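Local atomic coordinates of ComZ (Thermus thermophilus, PDB entry 6QVI), a protein that probably serves as a DNA receptor at the pilus tip during natural competence, carrying a beta-solenoid domain on a pseudopilin-like domain. Residues D388-Q392 / F428-L433; Y186-Y191 / E493-I497; L270-P274 / R512-P516; V160-P166 / S211-Y216. All coordinates share one frame; numbering follows the deposited sequence.

In the fold
Following the chain from the N terminus, interaction 4 closes first: 160-166 joins 211-216 through parallel strands 160-162 and 212-214 on neighbouring coils of the beta-solenoid domain. Within that loop lies 186-191, whose partner 493-497 comes only after a further 301 residues, so interaction 2 crosses interaction 4. Interaction 3, which joins 270-274 to 512-516, opens after interaction 4 has closed and crosses interaction 2; its second segment leads back into the long strand 517-529 of the pseudopilin-like domain. Interaction 1 (388-392 with 428-433) is nested inside both long loops. Two pairs touch: interactions 1 and 2 through F428 and I497, and interactions 3 and 4 through L270 and P273 against Y161, R213 and Q215.

Interaction 1 (D388-Q392 / F428-L433); sequences DYRAQ and FPNHAL
L433 and H431 meet the ring of Y389 in two different ways. L433 CB stands over the middle of one face, 3.6 Å from the centroid of the Y389 ring, in a CH-pi contact. H431 instead offers its own face to the edge of the tyrosine: the ring centroids of Y389 and H431 are 5.0 Å apart and the planes 74° apart, a T-shaped pair. Y389 CE1 is the atom that comes over the imidazole, toward the rim of its face. With CG anti to the backbone N (chi1 176°), H431 reaches strand 388-392 edge-on, and its NE2 accepts the backbone N-H of A391 at 3.1 Å, nearly in the imidazole plane. The same edge passes R390 CA, and H431 CE1 lies 3.2 Å from Y389 O. Farther along, the A391 methyl faces L433 CD1 at 4.3 Å, and both side chains also rest on A399.

Y389 OH lies 3.6 Å from F428 CE1, at the start of a turn that contains the cis peptide before P429; the hydroxyl is hydrogen-bonded to M449 O. Outside the pair, P421 touches Y389 and H431, and F425 meets H431 edge-to-face. G426 O bonds the other imidazole nitrogen, ND1. A ring that accepts through NE2 while ND1 faces a carbonyl oxygen is consistent with a neutral histidine protonated on ND1, fixed in rotation by two backbone bonds and able to tie the loop before strand 432-437 to a largely aromatic and aliphatic interface.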
loop_
_atom_site.group_PDB
_atom_site.type_symbol
_atom_site.label_atom_id
_atom_site.label_comp_id
_atom_site.label_asym_id
_atom_site.label_seq_id
_atom_site.Cartn_x
_atom_site.Cartn_y
_atom_site.Cartn_z
ATOM N N ASP A 388 3.041 6.018 24.395
ATOM C CA ASP A 388 3.870 5.097 23.684
ATOM C C ASP A 388 3.039 3.879 23.460
ATOM O O ASP A 388 2.250 3.520 24.314
ATOM C CB ASP A 388 5.030 4.686 24.560
ATOM C CG ASP A 388 6.305 5.333 24.169
ATOM O OD1 ASP A 388 6.269 6.482 23.703
ATOM O OD2 ASP A 388 7.347 4.693 24.350
ATOM N N TYR A 389 3.207 3.209 22.338
ATOM C CA TYR A 389 2.400 2.039 22.149
ATOM C C TYR A 389 3.220 0.828 21.950
ATOM O O TYR A 389 4.378 0.920 21.670
ATOM C CB TYR A 389 1.385 2.226 21.040
ATOM C CG TYR A 389 1.914 2.244 19.641
ATOM C CD1 TYR A 389 2.484 1.137 19.082
ATOM C CD2 TYR A 389 1.795 3.371 18.868
ATOM C CE1 TYR A 389 2.944 1.160 17.792
ATOM C CE2 TYR A 389 2.253 3.404 17.582
ATOM C CZ TYR A 389 2.822 2.294 17.054
ATOM O OH TYR A 389 3.267 2.336 15.773
ATOM N N ARG A 390 2.598 -0.311 22.171
ATOM C CA ARG A 390 3.215 -1.593 21.992
ATOM C C ARG A 390 2.094 -2.427 21.459
ATOM O O ARG A 390 1.023 -2.420 22.021
ATOM C CB ARG A 390 3.651 -2.170 23.321
ATOM C CG ARG A 390 4.734 -1.397 24.036
ATOM C CD ARG A 390 4.825 -1.821 25.491
ATOM N NE ARG A 390 5.828 -2.846 25.724
ATOM C CZ ARG A 390 6.723 -2.781 26.695
ATOM N NH1 ARG A 390 6.723 -1.747 27.509
ATOM N NH2 ARG A 390 7.612 -3.745 26.851
ATOM N N ALA A 391 2.317 -3.160 20.383
ATOM C CA ALA A 391 1.244 -3.945 19.826
ATOM C C ALA A 391 1.697 -5.247 19.258
ATOM O O ALA A 391 2.729 -5.317 18.643
ATOM C CB ALA A 391 0.569 -3.155 18.743
ATOM N N GLN A 392 0.900 -6.282 19.437
ATOM C CA GLN A 392 1.254 -7.557 18.883
ATOM C C GLN A 392 0.051 -8.399 18.678
ATOM O O GLN A 392 -0.981 -8.138 19.225
ATOM C CB GLN A 392 2.226 -8.283 19.783
ATOM C CG GLN A 392 1.878 -8.285 21.249
ATOM C CD GLN A 392 2.648 -9.346 21.993
ATOM O OE1 GLN A 392 2.790 -10.467 21.523
ATOM N NE2 GLN A 392 3.152 -8.996 23.156
ATOM N N PHE A 428 9.565 1.146 14.364
ATOM C CA PHE A 428 8.836 1.324 13.121
ATOM C C PHE A 428 9.749 1.058 11.926
ATOM O O PHE A 428 10.900 1.507 11.909
ATOM C CB PHE A 428 8.312 2.750 13.032
ATOM C CG PHE A 428 6.962 2.865 12.403
ATOM C CD1 PHE A 428 5.855 2.300 13.007
ATOM C CD2 PHE A 428 6.803 3.513 11.188
ATOM C CE1 PHE A 428 4.599 2.401 12.431
ATOM C CE2 PHE A 428 5.552 3.611 10.599
ATOM C CZ PHE A 428 4.443 3.052 11.231
ATOM N N PRO A 429 9.253 0.376 10.889
ATOM C CA PRO A 429 7.873 -0.091 10.837
ATOM C C PRO A 429 7.746 -1.571 11.160
ATOM O O PRO A 429 6.837 -2.220 10.647
ATOM C CB PRO A 429 7.477 0.169 9.387
ATOM C CG PRO A 429 8.789 0.028 8.617
ATOM C CD PRO A 429 9.943 0.114 9.617
ATOM N N ASN A 430 8.657 -2.061 11.965
ATOM C CA ASN A 430 8.516 -3.406 12.380
ATOM C C ASN A 430 7.667 -3.365 13.638
ATOM O O ASN A 430 7.624 -4.362 14.306
ATOM C CB ASN A 430 9.863 -3.991 12.720
ATOM C CG ASN A 430 10.688 -4.284 11.497
ATOM O OD1 ASN A 430 10.305 -3.945 10.393
ATOM N ND2 ASN A 430 11.827 -4.921 11.689
ATOM N N HIS A 431 6.905 -2.326 13.892
ATOM C CA HIS A 431 6.089 -2.282 15.068
ATOM C C HIS A 431 5.115 -1.199 14.794
ATOM O O HIS A 431 5.439 -0.048 14.915
ATOM C CB HIS A 431 6.944 -1.879 16.226
ATOM C CG HIS A 431 6.190 -1.716 17.489
ATOM N ND1 HIS A 431 6.662 -0.960 18.531
ATOM C CD2 HIS A 431 4.997 -2.205 17.882
ATOM C CE1 HIS A 431 5.792 -0.995 19.518
ATOM N NE2 HIS A 431 4.772 -1.739 19.148
ATOM N N ALA A 432 3.906 -1.562 14.428
ATOM C CA ALA A 432 2.936 -0.562 14.074
ATOM C C ALA A 432 1.565 -0.770 14.641
ATOM O O ALA A 432 1.097 -1.870 14.774
ATOM C CB ALA A 432 2.835 -0.516 12.574
ATOM N N LEU A 433 0.915 0.328 14.952
ATOM C CA LEU A 433 -0.453 0.282 15.451
ATOM C C LEU A 433 -1.313 1.021 14.446
ATOM O O LEU A 433 -1.022 2.170 14.096
ATOM C CB LEU A 433 -0.571 0.925 16.832
ATOM C CG LEU A 433 -1.990 0.965 17.383
ATOM C CD1 LEU A 433 -2.522 -0.445 17.446
ATOM C CD2 LEU A 433 -2.013 1.640 18.757
#

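Interaction 2 (Y186-Y191 / E493-I497); sequences YDLTTY and EVVYI
In the beta-solenoid domain, beside the parallel pairings of strand 153-157 with strands 180-187 and 491-496, Y186 and Y191 meet E493, V495 and I497. V495 is the shared apolar element, and its two methyls go to different tyrosines. A chi1 of 177° sends CG1 of V495 away from its backbone N and over one face of Y186, 4.0 Å from the ring centroid, while V495 CG2 is 3.6 Å from OH of Y191. The side chains of Y186 and V495 cross at about a right angle, as do those of Y186 and I497. The Y186 ring continues past the valine until its CE1 comes within 3.4 Å of Y496 O, and its CZ lies 4.3 Å from I497 CG1. The hydroxyl of Y186 is held by Y202 O.

Y191 supplies the polar link. Its OH donates to OE2 of E493 at 2.5 Å, very short in the model and of doubtful exact length; OE2 sits near the plane of the phenol ring at its edge. Tyrosine and glutamate arrive from opposite directions, the glutamate chain extended, and the ring and carboxylate planes are 75° apart. T190 CG2 covers one face of the Y191 ring, and F467 meets the ring edge-to-face; F467 also touches V495 and I497. R157 on strand 153-157 is touched by Y186, Y191 and E493. The parallel pairing of 180-187, 153-157 and 491-496, with aromatic and branched aliphatic residues packed alongside, is in keeping with the stacked coils of a beta-solenoid.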
loop_
_atom_site.group_PDB
_atom_site.type_symbol
_atom_site.label_atom_id
_atom_site.label_comp_id
_atom_site.label_asym_id
_atom_site.label_seq_id
_atom_site.Cartn_x
_atom_site.Cartn_y
_atom_site.Cartn_z
ATOM N N TYR A 186 12.446 11.800 2.184
ATOM C CA TYR A 186 12.306 12.343 3.524
ATOM C C TYR A 186 13.587 11.981 4.259
ATOM O O TYR A 186 14.308 11.064 3.867
ATOM C CB TYR A 186 11.055 11.833 4.273
ATOM C CG TYR A 186 11.098 10.371 4.672
ATOM C CD1 TYR A 186 10.267 9.442 4.073
ATOM C CD2 TYR A 186 11.971 9.917 5.659
ATOM C CE1 TYR A 186 10.314 8.096 4.433
ATOM C CE2 TYR A 186 12.036 8.590 6.008
ATOM C CZ TYR A 186 11.205 7.680 5.405
ATOM O OH TYR A 186 11.281 6.356 5.790
ATOM N N ASP A 187 13.875 12.710 5.323
ATOM C CA ASP A 187 14.875 12.248 6.275
ATOM C C ASP A 187 14.441 12.657 7.675
ATOM O O ASP A 187 14.166 13.835 7.908
ATOM C CB ASP A 187 16.259 12.785 5.875
ATOM C CG ASP A 187 17.290 12.623 6.958
ATOM O OD1 ASP A 187 18.105 11.671 6.866
ATOM O OD2 ASP A 187 17.255 13.438 7.906
ATOM N N LEU A 188 14.416 11.692 8.607
ATOM C CA LEU A 188 13.750 11.881 9.893
ATOM C C LEU A 188 14.618 12.588 10.913
ATOM O O LEU A 188 14.157 12.816 12.040
ATOM C CB LEU A 188 13.328 10.553 10.523
ATOM N N THR A 189 15.831 12.974 10.545
ATOM C CA THR A 189 16.625 13.851 11.387
ATOM C C THR A 189 16.046 15.253 11.503
ATOM O O THR A 189 16.349 15.950 12.471
ATOM C CB THR A 189 18.027 13.894 10.805
ATOM O OG1 THR A 189 17.996 14.629 9.576
ATOM C CG2 THR A 189 18.491 12.465 10.507
ATOM N N THR A 190 15.209 15.673 10.553
ATOM C CA THR A 190 14.603 17.004 10.572
ATOM C C THR A 190 13.475 17.155 11.582
ATOM O O THR A 190 12.938 18.260 11.705
ATOM C CB THR A 190 14.098 17.408 9.184
ATOM O OG1 THR A 190 13.804 18.809 9.196
ATOM C CG2 THR A 190 12.849 16.672 8.835
ATOM N N TYR A 191 13.095 16.099 12.298
ATOM C CA TYR A 191 11.972 16.157 13.219
ATOM C C TYR A 191 12.451 15.941 14.647
ATOM O O TYR A 191 13.485 15.307 14.882
ATOM C CB TYR A 191 10.898 15.128 12.853
ATOM C CG TYR A 191 10.573 15.118 11.380
ATOM C CD1 TYR A 191 9.738 16.086 10.828
ATOM C CD2 TYR A 191 11.081 14.129 10.533
ATOM C CE1 TYR A 191 9.433 16.085 9.471
ATOM C CE2 TYR A 191 10.766 14.115 9.169
ATOM C CZ TYR A 191 9.947 15.103 8.656
ATOM O OH TYR A 191 9.639 15.140 7.325
ATOM N N GLU A 493 1.910 18.157 7.511
ATOM C CA GLU A 493 2.766 17.291 6.708
ATOM C C GLU A 493 2.488 15.814 6.962
ATOM O O GLU A 493 2.220 15.397 8.090
ATOM C CB GLU A 493 4.256 17.655 6.930
ATOM C CG GLU A 493 5.249 16.526 6.604
ATOM C CD GLU A 493 6.714 16.955 6.642
ATOM O OE1 GLU A 493 7.014 18.154 6.827
ATOM O OE2 GLU A 493 7.572 16.086 6.405
ATOM N N VAL A 494 2.571 15.013 5.905
ATOM C CA VAL A 494 2.396 13.575 6.005
ATOM C C VAL A 494 3.628 12.922 5.412
ATOM O O VAL A 494 4.042 13.259 4.297
ATOM C CB VAL A 494 1.126 13.057 5.294
ATOM C CG1 VAL A 494 0.953 11.547 5.563
ATOM C CG2 VAL A 494 -0.136 13.842 5.698
ATOM N N VAL A 495 4.190 11.961 6.128
ATOM C CA VAL A 495 5.413 11.325 5.693
ATOM C C VAL A 495 5.111 9.860 5.463
ATOM O O VAL A 495 4.811 9.119 6.407
ATOM C CB VAL A 495 6.532 11.516 6.714
ATOM C CG1 VAL A 495 7.794 10.781 6.284
ATOM C CG2 VAL A 495 6.797 13.016 6.862
ATOM N N TYR A 496 5.151 9.447 4.203
ATOM C CA TYR A 496 4.812 8.074 3.904
ATOM C C TYR A 496 5.965 7.178 4.315
ATOM O O TYR A 496 7.091 7.340 3.840
ATOM C CB TYR A 496 4.467 7.911 2.435
ATOM C CG TYR A 496 4.331 6.458 2.054
ATOM C CD1 TYR A 496 4.797 6.002 0.843
ATOM C CD2 TYR A 496 3.649 5.560 2.869
ATOM C CE1 TYR A 496 4.653 4.694 0.485
ATOM C CE2 TYR A 496 3.510 4.226 2.513
ATOM C CZ TYR A 496 4.011 3.805 1.318
ATOM O OH TYR A 496 3.881 2.483 0.952
ATOM N N ILE A 497 5.677 6.211 5.175
ATOM C CA ILE A 497 6.650 5.216 5.580
ATOM C C ILE A 497 6.077 3.849 5.230
ATOM O O ILE A 497 5.110 3.392 5.850
ATOM C CB ILE A 497 6.969 5.303 7.072
ATOM C CG1 ILE A 497 7.581 6.647 7.406
ATOM C CG2 ILE A 497 7.908 4.191 7.491
ATOM C CD1 ILE A 497 8.052 6.746 8.855
#

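Interaction 3 (L270-P274 / R512-P516); sequences LSDPP and RGGKP
Two torsions of D272 bring its carboxylate to K515: the backbone adopts a left-handed conformation (phi 51°), and CG is turned anti to its own carbonyl carbon (chi1 -50°), which carries D272 OD1 to within 3.6 Å of K515 CB. L270 likewise sets CG opposite its carbonyl carbon, and both its methyls lie against the same side of G513 in the G513-G514 loop: L270 CD2 is 4.0 Å from G513 O and L270 CD1 is 4.0 Å from G513 CA. At the other end CD of P274 lies 3.1 Å from R512 O, with CG and CB also near that oxygen.

Between these side chains the contact is made by backbone. The CA atoms of D272 and G514 are 4.9 Å apart. G514 CA makes a CA-H...O contact with S271 O at 3.6 Å, bent at the hydrogen (123°). The carbonyl oxygens of S271 and D272 both face that of G513; all three are acceptors and do not bond to one another. D272 and K515 cross at about a right angle, and D272 OD1 is 6.0 Å from K515 NZ, too far for an ion pair, although the opposite charges may still attract weakly.

Loop 512-516 is also held by backbone bonds of G513 to D133 and of G514 to S132, and K515 O accepts from S130 OG. L270 and P274 in turn rest on Y161. Two irregular loops meeting largely through backbone, rich in glycine and proline, are consistent with a junction where a solenoid loop meets the segment leading back to the pseudopilin-like domain.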
loop_
_atom_site.group_PDB
_atom_site.type_symbol
_atom_site.label_atom_id
_atom_site.label_comp_id
_atom_site.label_asym_id
_atom_site.label_seq_id
_atom_site.Cartn_x
_atom_site.Cartn_y
_atom_site.Cartn_z
ATOM N N LEU A 270 -4.115 2.963 -14.641
ATOM C CA LEU A 270 -4.379 1.702 -13.968
ATOM C C LEU A 270 -5.642 1.055 -14.509
ATOM O O LEU A 270 -6.671 1.710 -14.689
ATOM C CB LEU A 270 -4.543 1.884 -12.461
ATOM C CG LEU A 270 -3.388 2.283 -11.545
ATOM C CD1 LEU A 270 -3.876 2.463 -10.051
ATOM C CD2 LEU A 270 -2.243 1.316 -11.644
ATOM N N SER A 271 -5.541 -0.233 -14.766
ATOM C CA SER A 271 -6.681 -1.095 -14.995
ATOM C C SER A 271 -6.989 -1.774 -13.669
ATOM O O SER A 271 -6.100 -1.959 -12.831
ATOM C CB SER A 271 -6.390 -2.119 -16.088
ATOM O OG SER A 271 -5.023 -2.513 -16.070
ATOM N N ASP A 272 -8.265 -2.071 -13.450
ATOM C CA ASP A 272 -8.741 -2.627 -12.195
ATOM C C ASP A 272 -8.247 -1.786 -11.011
ATOM O O ASP A 272 -7.549 -2.299 -10.124
ATOM C CB ASP A 272 -8.296 -4.079 -12.047
ATOM C CG ASP A 272 -8.605 -4.912 -13.283
ATOM O OD1 ASP A 272 -8.240 -6.110 -13.310
ATOM O OD2 ASP A 272 -9.190 -4.358 -14.243
ATOM N N PRO A 273 -8.551 -0.507 -11.011
ATOM C CA PRO A 273 -8.087 0.275 -9.894
ATOM C C PRO A 273 -9.077 0.099 -8.796
ATOM O O PRO A 273 -10.247 -0.073 -9.043
ATOM C CB PRO A 273 -8.171 1.667 -10.435
ATOM C CG PRO A 273 -9.367 1.629 -11.286
ATOM C CD PRO A 273 -9.418 0.275 -11.890
ATOM N N PRO A 274 -8.601 0.160 -7.573
ATOM C CA PRO A 274 -9.330 -0.008 -6.329
ATOM C C PRO A 274 -10.146 1.172 -5.984
ATOM O O PRO A 274 -9.727 2.270 -6.191
ATOM C CB PRO A 274 -8.223 -0.098 -5.315
ATOM C CG PRO A 274 -7.178 0.752 -5.873
ATOM C CD PRO A 274 -7.203 0.499 -7.335
ATOM N N ARG A 512 -4.541 -2.396 -4.092
ATOM C CA ARG A 512 -3.762 -2.921 -5.215
ATOM C C ARG A 512 -4.054 -2.116 -6.475
ATOM O O ARG A 512 -5.217 -1.783 -6.760
ATOM C CB ARG A 512 -4.100 -4.394 -5.501
ATOM C CG ARG A 512 -3.606 -5.410 -4.476
ATOM C CD ARG A 512 -4.112 -6.845 -4.777
ATOM N NE ARG A 512 -4.380 -7.588 -3.539
ATOM C CZ ARG A 512 -4.343 -8.916 -3.406
ATOM N NH1 ARG A 512 -4.052 -9.695 -4.448
ATOM N NH2 ARG A 512 -4.602 -9.470 -2.217
ATOM N N GLY A 513 -2.993 -1.860 -7.254
ATOM C CA GLY A 513 -3.150 -1.163 -8.528
ATOM C C GLY A 513 -3.903 -1.974 -9.573
ATOM O O GLY A 513 -4.764 -1.442 -10.282
ATOM N N GLY A 514 -3.626 -3.278 -9.654
ATOM C CA GLY A 514 -4.332 -4.121 -10.596
ATOM C C GLY A 514 -4.389 -5.530 -10.055
ATOM O O GLY A 514 -3.818 -5.832 -9.006
ATOM N N LYS A 515 -5.076 -6.416 -10.809
ATOM C CA LYS A 515 -5.251 -7.819 -10.430
ATOM C C LYS A 515 -4.019 -8.649 -10.816
ATOM O O LYS A 515 -3.398 -8.388 -11.841
ATOM C CB LYS A 515 -6.511 -8.396 -11.083
ATOM C CG LYS A 515 -7.633 -8.636 -10.064
ATOM C CD LYS A 515 -8.958 -9.022 -10.702
ATOM C CE LYS A 515 -9.787 -9.882 -9.739
ATOM N NZ LYS A 515 -10.857 -10.654 -10.426
ATOM N N PRO A 516 -3.613 -9.610 -9.983
ATOM C CA PRO A 516 -2.454 -10.455 -10.321
ATOM C C PRO A 516 -2.797 -11.553 -11.330
ATOM O O PRO A 516 -3.710 -12.354 -11.114
ATOM C CB PRO A 516 -2.038 -11.033 -8.964
ATOM C CG PRO A 516 -3.352 -11.065 -8.139
ATOM C CD PRO A 516 -4.162 -9.891 -8.637
#

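Interaction 4 (V160-P166 / S211-Y216); sequences VYVVGNP and SLRVQY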
loop_
_atom_site.group_PDB
_atom_site.type_symbol
_atom_site.label_atom_id
_atom_site.label_comp_id
_atom_site.label_asym_id
_atom_site.label_seq_id
_atom_site.Cartn_x
_atom_site.Cartn_y
_atom_site.Cartn_z
ATOM N N VAL A 160 0.180 10.686 -3.630
ATOM C CA VAL A 160 -1.165 11.055 -3.278
ATOM C C VAL A 160 -2.063 10.530 -4.381
ATOM O O VAL A 160 -1.914 10.893 -5.496
ATOM C CB VAL A 160 -1.422 12.547 -3.018
ATOM C CG1 VAL A 160 -0.179 13.350 -2.833
ATOM C CG2 VAL A 160 -2.291 13.151 -4.069
ATOM N N TYR A 161 -2.980 9.642 -4.045
ATOM C CA TYR A 161 -3.907 9.049 -4.978
ATOM C C TYR A 161 -5.257 9.601 -4.655
ATOM O O TYR A 161 -5.624 9.655 -3.530
ATOM C CB TYR A 161 -3.908 7.540 -4.759
ATOM C CG TYR A 161 -4.753 6.687 -5.688
ATOM C CD1 TYR A 161 -6.102 6.816 -5.738
ATOM C CD2 TYR A 161 -4.187 5.706 -6.455
ATOM C CE1 TYR A 161 -6.859 6.033 -6.558
ATOM C CE2 TYR A 161 -4.941 4.914 -7.269
ATOM C CZ TYR A 161 -6.276 5.090 -7.313
ATOM O OH TYR A 161 -7.040 4.317 -8.113
ATOM N N VAL A 162 -5.989 10.055 -5.641
ATOM C CA VAL A 162 -7.297 10.570 -5.393
ATOM C C VAL A 162 -8.222 9.847 -6.322
ATOM O O VAL A 162 -7.892 9.673 -7.455
ATOM C CB VAL A 162 -7.343 12.042 -5.730
ATOM C CG1 VAL A 162 -8.730 12.572 -5.547
ATOM C CG2 VAL A 162 -6.391 12.797 -4.858
ATOM N N VAL A 163 -9.379 9.403 -5.865
ATOM C CA VAL A 163 -10.257 8.724 -6.790
ATOM C C VAL A 163 -11.163 9.653 -7.568
ATOM O O VAL A 163 -11.272 9.510 -8.750
ATOM C CB VAL A 163 -10.943 7.462 -6.226
ATOM C CG1 VAL A 163 -10.391 7.066 -4.903
ATOM C CG2 VAL A 163 -12.434 7.546 -6.205
ATOM N N GLY A 164 -11.777 10.632 -6.936
ATOM C CA GLY A 164 -12.629 11.542 -7.661
ATOM C C GLY A 164 -14.073 11.135 -7.733
ATOM O O GLY A 164 -14.462 10.183 -7.121
ATOM N N ASN A 165 -14.865 11.865 -8.495
ATOM C CA ASN A 165 -16.273 11.565 -8.637
ATOM C C ASN A 165 -16.554 11.114 -10.040
ATOM O O ASN A 165 -16.665 11.910 -10.935
ATOM C CB ASN A 165 -17.088 12.803 -8.320
ATOM C CG ASN A 165 -18.553 12.638 -8.617
ATOM O OD1 ASN A 165 -19.007 11.592 -9.046
ATOM N ND2 ASN A 165 -19.302 13.684 -8.382
ATOM N N PRO A 166 -16.781 9.829 -10.211
ATOM C CA PRO A 166 -16.995 9.232 -11.514
ATOM C C PRO A 166 -18.101 9.871 -12.285
ATOM O O PRO A 166 -18.081 9.782 -13.494
ATOM C CB PRO A 166 -17.360 7.807 -11.178
ATOM C CG PRO A 166 -17.993 7.910 -9.857
ATOM C CD PRO A 166 -17.218 8.947 -9.133
ATOM N N SER A 211 3.959 9.263 -6.538
ATOM C CA SER A 211 3.293 9.532 -7.808
ATOM C C SER A 211 2.010 10.262 -7.477
ATOM O O SER A 211 1.510 10.185 -6.353
ATOM C CB SER A 211 3.010 8.263 -8.630
ATOM O OG SER A 211 2.550 7.210 -7.808
ATOM N N LEU A 212 1.472 10.955 -8.468
ATOM C CA LEU A 212 0.170 11.595 -8.347
ATOM C C LEU A 212 -0.803 10.915 -9.291
ATOM O O LEU A 212 -0.687 11.059 -10.504
ATOM C CB LEU A 212 0.277 13.086 -8.663
ATOM C CG LEU A 212 -0.953 13.987 -8.569
ATOM C CD1 LEU A 212 -1.789 13.567 -7.442
ATOM C CD2 LEU A 212 -0.572 15.458 -8.444
ATOM N N ARG A 213 -1.789 10.223 -8.744
ATOM C CA ARG A 213 -2.788 9.557 -9.556
ATOM C C ARG A 213 -4.164 10.090 -9.188
ATOM O O ARG A 213 -4.523 10.154 -8.003
ATOM C CB ARG A 213 -2.754 8.033 -9.381
ATOM C CG ARG A 213 -1.466 7.357 -9.857
ATOM C CD ARG A 213 -1.606 5.833 -9.982
ATOM N NE ARG A 213 -0.497 5.150 -9.324
ATOM C CZ ARG A 213 0.351 4.328 -9.929
ATOM N NH1 ARG A 213 0.225 4.086 -11.225
ATOM N NH2 ARG A 213 1.327 3.746 -9.238
ATOM N N VAL A 214 -4.947 10.378 -10.192
ATOM C CA VAL A 214 -6.272 10.828 -9.984
ATOM C C VAL A 214 -7.103 10.086 -10.964
ATOM O O VAL A 214 -7.050 10.356 -12.115
ATOM C CB VAL A 214 -6.403 12.291 -10.287
ATOM C CG1 VAL A 214 -7.850 12.647 -10.409
ATOM C CG2 VAL A 214 -5.752 13.096 -9.210
ATOM N N GLN A 215 -7.883 9.145 -10.496
ATOM C CA GLN A 215 -8.689 8.373 -11.385
ATOM C C GLN A 215 -9.800 9.101 -12.071
ATOM O O GLN A 215 -10.043 8.855 -13.217
ATOM C CB GLN A 215 -9.254 7.174 -10.682
ATOM C CG GLN A 215 -10.394 6.580 -11.451
ATOM C CD GLN A 215 -10.916 5.323 -10.835
ATOM O OE1 GLN A 215 -10.681 5.052 -9.682
ATOM N NE2 GLN A 215 -11.633 4.549 -11.608
ATOM N N TYR A 216 -10.515 9.970 -11.389
ATOM C CA TYR A 216 -11.580 10.690 -12.054
ATOM C C TYR A 216 -11.447 12.160 -11.818
ATOM O O TYR A 216 -11.541 12.596 -10.715
ATOM C CB TYR A 216 -12.942 10.277 -11.531
ATOM C CG TYR A 216 -13.377 8.889 -11.885
ATOM C CD1 TYR A 216 -13.565 8.511 -13.180
ATOM C CD2 TYR A 216 -13.625 7.973 -10.914
ATOM C CE1 TYR A 216 -13.966 7.243 -13.491
ATOM C CE2 TYR A 216 -14.022 6.710 -11.218
ATOM C CZ TYR A 216 -14.183 6.352 -12.507
ATOM O OH TYR A 216 -14.579 5.087 -12.797
#
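The ring of Y216, beside a parallel strand pairing of the beta-solenoid, lies between P166 and the adjacent Q215: P166 CA makes a CH-pi contact over the centre of one face, 3.7 Å from the Y216 ring centroid, and Q215 CG covers the rim of the opposite face. P166 CB adds an apolar touch to Y216 CE2 at 3.5 Å. A chi1 of -69° swings the tyrosine ring to the side of its own backbone N and beneath the proline. Y161 takes R213 CB obliquely at its CD2, 4.0 Å away, and is stacked on F140 of the neighbouring coil.

These residues flank strands 160-162 and 212-214, which run 5° apart with axes 4.7 Å from each other. V160 pairs with L212, Y161 with R213 and V162 with V214. The ladder opens with V160 N to S211 O, continues through the weak bond of R213 N to V160 O, and includes V162 N to R213 O at 2.8 Å. Q215 N and Y216 N continue the series, donating to V162 O and V163 O. One face of the sheet is aliphatic, V160 CG2 beside L212 CD1 and V162 CB 4.0 Å from V214 CG2. The other bears Y161 and R213, whose NH1 forms a salt bridge with D269. At the far end G164, with phi positive, points its CA-H at Y216 O, the carbon 3.4 Å from the oxygen and the angle at hydrogen 163°.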